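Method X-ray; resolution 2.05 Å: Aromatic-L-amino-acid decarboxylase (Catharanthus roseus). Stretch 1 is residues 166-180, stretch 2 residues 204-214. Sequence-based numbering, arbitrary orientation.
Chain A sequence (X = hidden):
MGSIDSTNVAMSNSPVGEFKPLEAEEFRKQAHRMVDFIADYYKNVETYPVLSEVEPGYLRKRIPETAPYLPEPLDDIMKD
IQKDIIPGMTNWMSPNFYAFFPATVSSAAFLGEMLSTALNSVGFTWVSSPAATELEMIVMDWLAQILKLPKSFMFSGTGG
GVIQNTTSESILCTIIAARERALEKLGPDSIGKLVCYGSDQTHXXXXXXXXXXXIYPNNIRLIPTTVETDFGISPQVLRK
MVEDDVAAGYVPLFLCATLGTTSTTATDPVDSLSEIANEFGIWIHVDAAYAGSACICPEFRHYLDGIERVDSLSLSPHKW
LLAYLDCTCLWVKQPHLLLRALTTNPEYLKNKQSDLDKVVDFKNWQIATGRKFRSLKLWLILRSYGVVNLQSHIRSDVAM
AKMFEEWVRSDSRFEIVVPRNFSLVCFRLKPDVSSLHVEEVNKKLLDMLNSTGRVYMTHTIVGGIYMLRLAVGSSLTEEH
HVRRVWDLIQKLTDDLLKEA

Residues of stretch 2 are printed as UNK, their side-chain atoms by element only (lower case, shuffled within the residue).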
ATOM      1  N   THR A 166      -3.963  -0.268  -4.570  1.00 47.40           N
ATOM      2  CA  THR A 166      -5.408  -0.385  -4.485  1.00 42.22           C
ATOM      3  C   THR A 166      -6.044   0.410  -5.609  1.00 49.50           C
ATOM      4  O   THR A 166      -5.393   1.202  -6.299  1.00 50.50           O
ATOM      5  CB  THR A 166      -5.961   0.125  -3.145  1.00 47.55           C
ATOM      6  OG1 THR A 166      -5.789   1.546  -3.063  1.00 50.51           O
ATOM      7  CG2 THR A 166      -5.244  -0.521  -1.973  1.00 48.14           C
ATOM      8  N   THR A 167      -7.338   0.174  -5.805  1.00 46.41           N
ATOM      9  CA  THR A 167      -8.090   1.052  -6.688  1.00 48.30           C
ATOM     10  C   THR A 167      -8.332   2.396  -6.024  1.00 51.75           C
ATOM     11  O   THR A 167      -8.268   3.443  -6.678  1.00 55.16           O
ATOM     12  CB  THR A 167      -9.408   0.390  -7.083  1.00 42.54           C
ATOM     13  OG1 THR A 167      -9.105  -0.806  -7.803  1.00 38.86           O
ATOM     14  CG2 THR A 167     -10.224   1.311  -7.986  1.00 42.66           C
ATOM     15  N   SER A 168      -8.615   2.389  -4.722  1.00 52.76           N
ATOM     16  CA  SER A 168      -8.925   3.636  -4.038  1.00 57.24           C
ATOM     17  C   SER A 168      -7.798   4.647  -4.201  1.00 56.16           C
ATOM     18  O   SER A 168      -8.052   5.816  -4.509  1.00 57.45           O
ATOM     19  CB  SER A 168      -9.241   3.377  -2.567  1.00 56.29           C
ATOM     20  OG  SER A 168     -10.557   2.851  -2.436  1.00 55.83           O
ATOM     21  N   GLU A 169      -6.541   4.214  -4.058  1.00 48.71           N
ATOM     22  CA  GLU A 169      -5.461   5.187  -4.169  1.00 52.81           C
ATOM     23  C   GLU A 169      -5.144   5.539  -5.621  1.00 53.12           C
ATOM     24  O   GLU A 169      -4.704   6.657  -5.898  1.00 55.34           O
ATOM     25  CB  GLU A 169      -4.208   4.700  -3.418  1.00 50.80           C
ATOM     26  CG  GLU A 169      -3.620   3.353  -3.829  1.00 62.80           C
ATOM     27  CD  GLU A 169      -2.315   3.022  -3.060  1.00 63.38           C
ATOM     28  OE1 GLU A 169      -2.062   3.653  -2.011  1.00 60.96           O
ATOM     29  OE2 GLU A 169      -1.538   2.146  -3.512  1.00 62.69           O
ATOM     30  N   SER A 170      -5.398   4.644  -6.570  1.00 57.35           N
ATOM     31  CA  SER A 170      -5.255   5.026  -7.975  1.00 53.22           C
ATOM     32  C   SER A 170      -6.264   6.099  -8.351  1.00 43.51           C
ATOM     33  O   SER A 170      -5.915   7.114  -8.977  1.00 47.25           O
ATOM     34  CB  SER A 170      -5.394   3.803  -8.857  1.00 54.58           C
ATOM     35  OG  SER A 170      -4.371   2.898  -8.525  1.00 55.76           O
ATOM     36  N   ILE A 171      -7.527   5.888  -7.992  1.00 42.44           N
ATOM     37  CA  ILE A 171      -8.548   6.892  -8.262  1.00 36.26           C
ATOM     38  C   ILE A 171      -8.228   8.183  -7.526  1.00 47.54           C
ATOM     39  O   ILE A 171      -8.398   9.280  -8.072  1.00 45.98           O
ATOM     40  CB  ILE A 171      -9.944   6.365  -7.899  1.00 38.63           C
ATOM     41  CG1 ILE A 171     -10.334   5.246  -8.875  1.00 49.29           C
ATOM     42  CG2 ILE A 171     -10.967   7.463  -8.044  1.00 44.06           C
ATOM     43  CD1 ILE A 171     -11.735   4.687  -8.650  1.00 52.73           C
ATOM     44  N   LEU A 172      -7.793   8.079  -6.263  1.00 48.73           N
ATOM     45  CA  LEU A 172      -7.436   9.268  -5.497  1.00 48.55           C
ATOM     46  C   LEU A 172      -6.342  10.065  -6.198  1.00 48.07           C
ATOM     47  O   LEU A 172      -6.429  11.293  -6.302  1.00 51.34           O
ATOM     48  CB  LEU A 172      -7.005   8.858  -4.087  1.00 46.00           C
ATOM     49  CG  LEU A 172      -6.524   9.947  -3.129  1.00 47.88           C
ATOM     50  CD1 LEU A 172      -7.574  11.031  -2.947  1.00 47.77           C
ATOM     51  CD2 LEU A 172      -6.140   9.350  -1.784  1.00 43.95           C
ATOM     52  N   CYS A 173      -5.319   9.382  -6.714  1.00 47.13           N
ATOM     53  CA  CYS A 173      -4.244  10.071  -7.421  1.00 42.32           C
ATOM     54  C   CYS A 173      -4.764  10.764  -8.680  1.00 46.77           C
ATOM     55  O   CYS A 173      -4.442  11.935  -8.933  1.00 45.12           O
ATOM     56  CB  CYS A 173      -3.111   9.085  -7.725  1.00 43.50           C
ATOM     57  SG  CYS A 173      -2.034   8.729  -6.219  1.00 49.91           S
ATOM     58  N   THR A 174      -5.582  10.069  -9.480  1.00 46.01           N
ATOM     59  CA  THR A 174      -6.062  10.736 -10.692  1.00 46.43           C
ATOM     60  C   THR A 174      -6.987  11.891 -10.357  1.00 42.99           C
ATOM     61  O   THR A 174      -6.966  12.925 -11.042  1.00 48.62           O
ATOM     62  CB  THR A 174      -6.746   9.746 -11.653  1.00 45.53           C
ATOM     63  OG1 THR A 174      -7.974   9.260 -11.089  1.00 46.81           O
ATOM     64  CG2 THR A 174      -5.819   8.600 -11.965  1.00 35.73           C
ATOM     65  N   ILE A 175      -7.778  11.755  -9.293  1.00 41.97           N
ATOM     66  CA  ILE A 175      -8.641  12.851  -8.855  1.00 40.12           C
ATOM     67  C   ILE A 175      -7.809  14.055  -8.430  1.00 41.33           C
ATOM     68  O   ILE A 175      -8.165  15.207  -8.712  1.00 43.72           O
ATOM     69  CB  ILE A 175      -9.548  12.396  -7.699  1.00 43.19           C
ATOM     70  CG1 ILE A 175     -10.430  11.230  -8.118  1.00 40.16           C
ATOM     71  CG2 ILE A 175     -10.391  13.560  -7.197  1.00 40.60           C
ATOM     72  CD1 ILE A 175     -11.400  10.809  -7.015  1.00 43.96           C
ATOM     73  N   ILE A 176      -6.706  13.819  -7.719  1.00 42.87           N
ATOM     74  CA  ILE A 176      -5.889  14.954  -7.292  1.00 45.50           C
ATOM     75  C   ILE A 176      -5.223  15.601  -8.500  1.00 47.11           C
ATOM     76  O   ILE A 176      -5.114  16.830  -8.584  1.00 41.15           O
ATOM     77  CB  ILE A 176      -4.846  14.526  -6.243  1.00 43.91           C
ATOM     78  CG1 ILE A 176      -5.523  14.187  -4.909  1.00 44.49           C
ATOM     79  CG2 ILE A 176      -3.813  15.635  -6.074  1.00 38.31           C
ATOM     80  CD1 ILE A 176      -4.599  13.661  -3.860  1.00 47.71           C
ATOM     81  N   ALA A 177      -4.765  14.789  -9.454  1.00 48.00           N
ATOM     82  CA  ALA A 177      -4.198  15.331 -10.686  1.00 57.33           C
ATOM     83  C   ALA A 177      -5.190  16.255 -11.386  1.00 54.53           C
ATOM     84  O   ALA A 177      -4.852  17.382 -11.777  1.00 61.29           O
ATOM     85  CB  ALA A 177      -3.770  14.188 -11.613  1.00 58.44           C
ATOM     86  N   ALA A 178      -6.428  15.794 -11.550  1.00 49.62           N
ATOM     87  CA  ALA A 178      -7.440  16.635 -12.181  1.00 56.14           C
ATOM     88  C   ALA A 178      -7.684  17.904 -11.369  1.00 56.09           C
ATOM     89  O   ALA A 178      -7.779  19.013 -11.927  1.00 58.11           O
ATOM     90  CB  ALA A 178      -8.737  15.848 -12.359  1.00 52.35           C
ATOM     91  N   ARG A 179      -7.823  17.747 -10.044  1.00 54.80           N
ATOM     92  CA  ARG A 179      -8.035  18.889  -9.155  1.00 58.33           C
ATOM     93  C   ARG A 179      -6.936  19.925  -9.320  1.00 57.35           C
ATOM     94  O   ARG A 179      -7.206  21.126  -9.401  1.00 58.71           O
ATOM     95  CB  ARG A 179      -8.105  18.421  -7.697  1.00 52.54           C
ATOM     96  CG  ARG A 179      -8.359  19.552  -6.671  1.00 56.85           C
ATOM     97  CD  ARG A 179      -7.946  19.114  -5.246  1.00 55.03           C
ATOM     98  NE  ARG A 179      -6.490  19.090  -5.107  1.00 48.67           N
ATOM     99  CZ  ARG A 179      -5.831  18.468  -4.135  1.00 43.56           C
ATOM    100  NH1 ARG A 179      -6.489  17.791  -3.200  1.00 41.25           N
ATOM    101  NH2 ARG A 179      -4.507  18.499  -4.118  1.00 43.17           N
ATOM    102  N   GLU A 180      -5.686  19.478  -9.366  1.00 56.70           N
ATOM    103  CA  GLU A 180      -4.580  20.422  -9.432  1.00 55.37           C
ATOM    104  C   GLU A 180      -4.507  21.084 -10.802  1.00 55.11           C
ATOM    105  O   GLU A 180      -4.136  22.254 -10.903  1.00 48.57           O
ATOM    106  CB  GLU A 180      -3.262  19.741  -9.074  1.00 53.35           C
ATOM    107  CG  GLU A 180      -3.037  19.539  -7.571  1.00 57.38           C
ATOM    108  CD  GLU A 180      -3.123  20.826  -6.736  1.00 61.85           C
ATOM    109  OE1 GLU A 180      -2.640  21.896  -7.186  1.00 61.26           O
ATOM    110  OE2 GLU A 180      -3.690  20.766  -5.619  1.00 60.09           O
ATOM    111  N   UNK A 204     -19.891   3.591  -2.667  1.00 93.41           N
ATOM    112  CA  UNK A 204     -19.206   3.275  -1.423  1.00 82.96           C
ATOM    113  C   UNK A 204     -17.756   3.726  -1.400  1.00 79.94           C
ATOM    114  O   UNK A 204     -17.276   4.176  -0.355  1.00 80.38           O
ATOM    115  o   UNK A 204     -20.515   1.232  -1.550  1.00 81.55           O
ATOM    116  c   UNK A 204     -19.242   1.764  -1.168  1.00 80.39           C
ATOM    117  c   UNK A 204     -19.000   1.472   0.301  1.00 80.96           C
ATOM    118  N   UNK A 205     -17.062   3.653  -2.528  1.00 77.59           N
ATOM    119  CA  UNK A 205     -15.640   3.966  -2.619  1.00 70.27           C
ATOM    120  C   UNK A 205     -15.366   5.318  -3.258  1.00 66.90           C
ATOM    121  O   UNK A 205     -14.518   6.074  -2.777  1.00 71.32           O
ATOM    122  c   UNK A 205     -14.933   2.855  -3.414  1.00 74.72           C
ATOM    123  s   UNK A 205     -13.253   4.002  -5.379  1.00 88.20           S
ATOM    124  c   UNK A 205     -13.963   2.847  -6.554  1.00 82.46           C
ATOM    125  c   UNK A 205     -13.479   3.113  -3.818  1.00 83.23           C
ATOM    126  N   UNK A 206     -16.112   5.637  -4.313  1.00 61.47           N
ATOM    127  CA  UNK A 206     -15.850   6.838  -5.105  1.00 55.88           C
ATOM    128  C   UNK A 206     -16.120   8.127  -4.334  1.00 57.01           C
ATOM    129  O   UNK A 206     -15.266   9.033  -4.357  1.00 64.43           O
ATOM    130  c   UNK A 206     -16.835   8.041  -7.113  1.00 48.94           C
ATOM    131  c   UNK A 206     -15.789   8.597  -7.836  1.00 48.62           C
ATOM    132  c   UNK A 206     -15.962   9.815  -8.498  1.00 47.68           C
ATOM    133  c   UNK A 206     -16.675   6.748  -6.393  1.00 49.90           C
ATOM    134  c   UNK A 206     -18.218   9.938  -7.680  1.00 49.32           C
ATOM    135  c   UNK A 206     -17.179  10.485  -8.415  1.00 48.77           C
ATOM    136  c   UNK A 206     -18.034   8.722  -7.027  1.00 45.38           C
ATOM    137  N   UNK A 207     -17.259   8.295  -3.662  1.00 51.81           N
ATOM    138  CA  UNK A 207     -17.460   9.519  -2.867  1.00 53.29           C
ATOM    139  C   UNK A 207     -16.430   9.695  -1.759  1.00 60.50           C
ATOM    140  O   UNK A 207     -15.981  10.819  -1.488  1.00 53.94           O
ATOM    141  c   UNK A 207     -18.874   9.334  -2.297  1.00 49.62           C
ATOM    142  c   UNK A 207     -19.540   8.319  -3.237  1.00 49.69           C
ATOM    143  c   UNK A 207     -18.441   7.413  -3.663  1.00 50.64           C
ATOM    144  N   UNK A 208     -16.081   8.609  -1.075  1.00 63.20           N
ATOM    145  CA  UNK A 208     -15.049   8.691  -0.051  1.00 57.46           C
ATOM    146  C   UNK A 208     -13.773   9.267  -0.639  1.00 55.05           C
ATOM    147  O   UNK A 208     -13.157  10.176  -0.067  1.00 52.59           O
ATOM    148  c   UNK A 208     -13.421   5.838   2.016  1.00 58.70           C
ATOM    149  n   UNK A 208     -12.145   4.380   3.531  1.00 67.79           N
ATOM    150  c   UNK A 208     -14.793   7.304   0.539  1.00 54.68           C
ATOM    151  c   UNK A 208     -13.555   7.216   1.427  1.00 57.11           C
ATOM    152  c   UNK A 208     -12.167   5.706   2.858  1.00 63.47           C
ATOM    153  N   UNK A 209     -13.369   8.749  -1.796  1.00 58.49           N
ATOM    154  CA  UNK A 209     -12.185   9.255  -2.478  1.00 58.06           C
ATOM    155  C   UNK A 209     -12.315  10.740  -2.789  1.00 49.83           C
ATOM    156  O   UNK A 209     -11.402  11.524  -2.514  1.00 52.88           O
ATOM    157  c   UNK A 209     -10.831   9.074  -4.564  1.00 72.15           C
ATOM    158  o   UNK A 209     -11.545   7.120  -3.398  1.00 72.92           O
ATOM    159  c   UNK A 209     -11.940   8.450  -3.754  1.00 67.41           C
ATOM    160  N   UNK A 210     -13.456  11.157  -3.349  1.00 41.74           N
ATOM    161  CA  UNK A 210     -13.630  12.578  -3.648  1.00 46.86           C
ATOM    162  C   UNK A 210     -13.470  13.426  -2.388  1.00 54.65           C
ATOM    163  O   UNK A 210     -12.816  14.477  -2.408  1.00 52.27           O
ATOM    164  s   UNK A 210     -15.232  12.019  -5.897  1.00 48.34           S
ATOM    165  c   UNK A 210     -14.997  12.825  -4.278  1.00 50.45           C
ATOM    166  N   UNK A 211     -14.080  12.993  -1.285  1.00 59.15           N
ATOM    167  CA  UNK A 211     -13.973  13.736  -0.036  1.00 56.23           C
ATOM    168  C   UNK A 211     -12.519  13.812   0.422  1.00 60.62           C
ATOM    169  O   UNK A 211     -12.055  14.864   0.881  1.00 55.09           O
ATOM    170  c   UNK A 211     -14.850  13.078   1.030  1.00 54.90           C
ATOM    171  n   UNK A 211     -16.480  13.004   5.777  1.00 62.28           N
ATOM    172  c   UNK A 211     -15.613  12.940   3.418  1.00 56.98           C
ATOM    173  c   UNK A 211     -15.615  13.660   4.757  1.00 59.49           C
ATOM    174  c   UNK A 211     -14.769  13.707   2.404  1.00 56.78           C
ATOM    175  N   UNK A 212     -11.780  12.706   0.291  1.00 53.44           N
ATOM    176  CA  UNK A 212     -10.373  12.711   0.668  1.00 52.27           C
ATOM    177  C   UNK A 212      -9.589  13.779  -0.078  1.00 57.78           C
ATOM    178  O   UNK A 212      -8.639  14.345   0.476  1.00 57.22           O
ATOM    179  c   UNK A 212      -9.504   8.959   1.120  1.00 53.86           C
ATOM    180  c   UNK A 212     -10.307  10.645   2.783  1.00 59.25           C
ATOM    181  c   UNK A 212     -10.313  10.220   1.310  1.00 57.31           C
ATOM    182  c   UNK A 212      -9.752  11.338   0.431  1.00 52.99           C
ATOM    183  N   UNK A 213      -9.945  14.046  -1.338  1.00 56.86           N
ATOM    184  CA  UNK A 213      -9.236  15.034  -2.145  1.00 46.56           C
ATOM    185  C   UNK A 213      -9.681  16.456  -1.850  1.00 52.80           C
ATOM    186  O   UNK A 213      -9.108  17.395  -2.417  1.00 58.20           O
ATOM    187  c   UNK A 213      -9.416  14.746  -3.633  1.00 40.97           C
ATOM    188  N   UNK A 214     -10.675  16.635  -0.986  1.00 50.00           N
ATOM    189  CA  UNK A 214     -11.151  17.953  -0.647  1.00 44.58           C
ATOM    190  C   UNK A 214     -12.321  18.444  -1.462  1.00 54.39           C
ATOM    191  O   UNK A 214     -12.699  19.614  -1.332  1.00 50.42           O
TER

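Position 204 carries three side-chain atoms, a carbon bearing one oxygen and one carbon, and touches nothing on stretch 1. This branching identifies Thr 204.

Position 205 has four side-chain atoms in an unbranched chain, two carbons, a sulfur and a terminal carbon, lying against Thr 167, Ser 168 and Ile 171. A carbon beyond the sulfur defines a thioether: Met 205. Its CB points toward stretch 1, and chi1 t, chi2 m, chi3 m fold the chain so that Met 205 CE lies 3.6 Å from Ile 171 CD1, while Met 205 CG is 3.2 Å from Ser 168 OG.

Position 206 shows one carbon followed by a six-carbon ring with no further atom and no contact with stretch 1, hence Phe 206. At 207 three carbons close a ring onto the backbone N, which only proline does. Pro 207 directs its CB away from stretch 1.

Position 208 has four carbons in a row ending in nitrogen: Lys 208, fully extended (all t) and without contact here.

Position 209 again has a carbon carrying one oxygen and one carbon, and this side chain is a knob among Ser 168, Ile 171, Leu 172 and Ile 175; it is Thr 209. Thr 209 CG2 lies 3.5 Å from Leu 172 CA and 3.1 Å from Ile 175 CD1. Thr 209 OG1 donates to Met 205 O at 3.2 Å, so the hydroxyl is paired within its own stretch, with the carbonyl of the residue just before the helix.

Position 210 has one carbon and one sulfur, the sulfur near Ile 175, giving Cys 210. Its CB points away, yet Cys 210 SG remains 4.2 Å from Ile 175 CD1. Position 211, four carbons ending in nitrogen, is Lys 211, out of reach of stretch 1.

Position 212 has four carbons forked at the second, packed on Leu 172, the pattern of Leu 212; Leu 212 CB is 4.0 Å from Leu 172 CD1. Position 213 has a single carbon, near Leu 172, Ile 175 and Ile 176: Ala 213. Ala 213 CB is 3.9 Å from Ile 175 CG2 and 4.1 Å from Ile 176 CG1. Position 214 has no side-chain atom and a phi of 94°, in a Schellman motif; Gly 214 fits, since a CB would jam against the preceding carbonyl O.

The contact joins two helices whose axes approach to 9.4 Å at 46°. Close spacing at Leu 172–Thr 209 (CA to CA 5.6 Å) lets the threonine knob enter its hole, and the small Ala 213 continues the apolar packing. At the C-terminal end, Arg 179 NH1 donates to Ala 213 O (2.8 Å, 151°), the one hydrogen bond between the stretches.

Stretch 2 (204-214) TMFPKTCKLAG
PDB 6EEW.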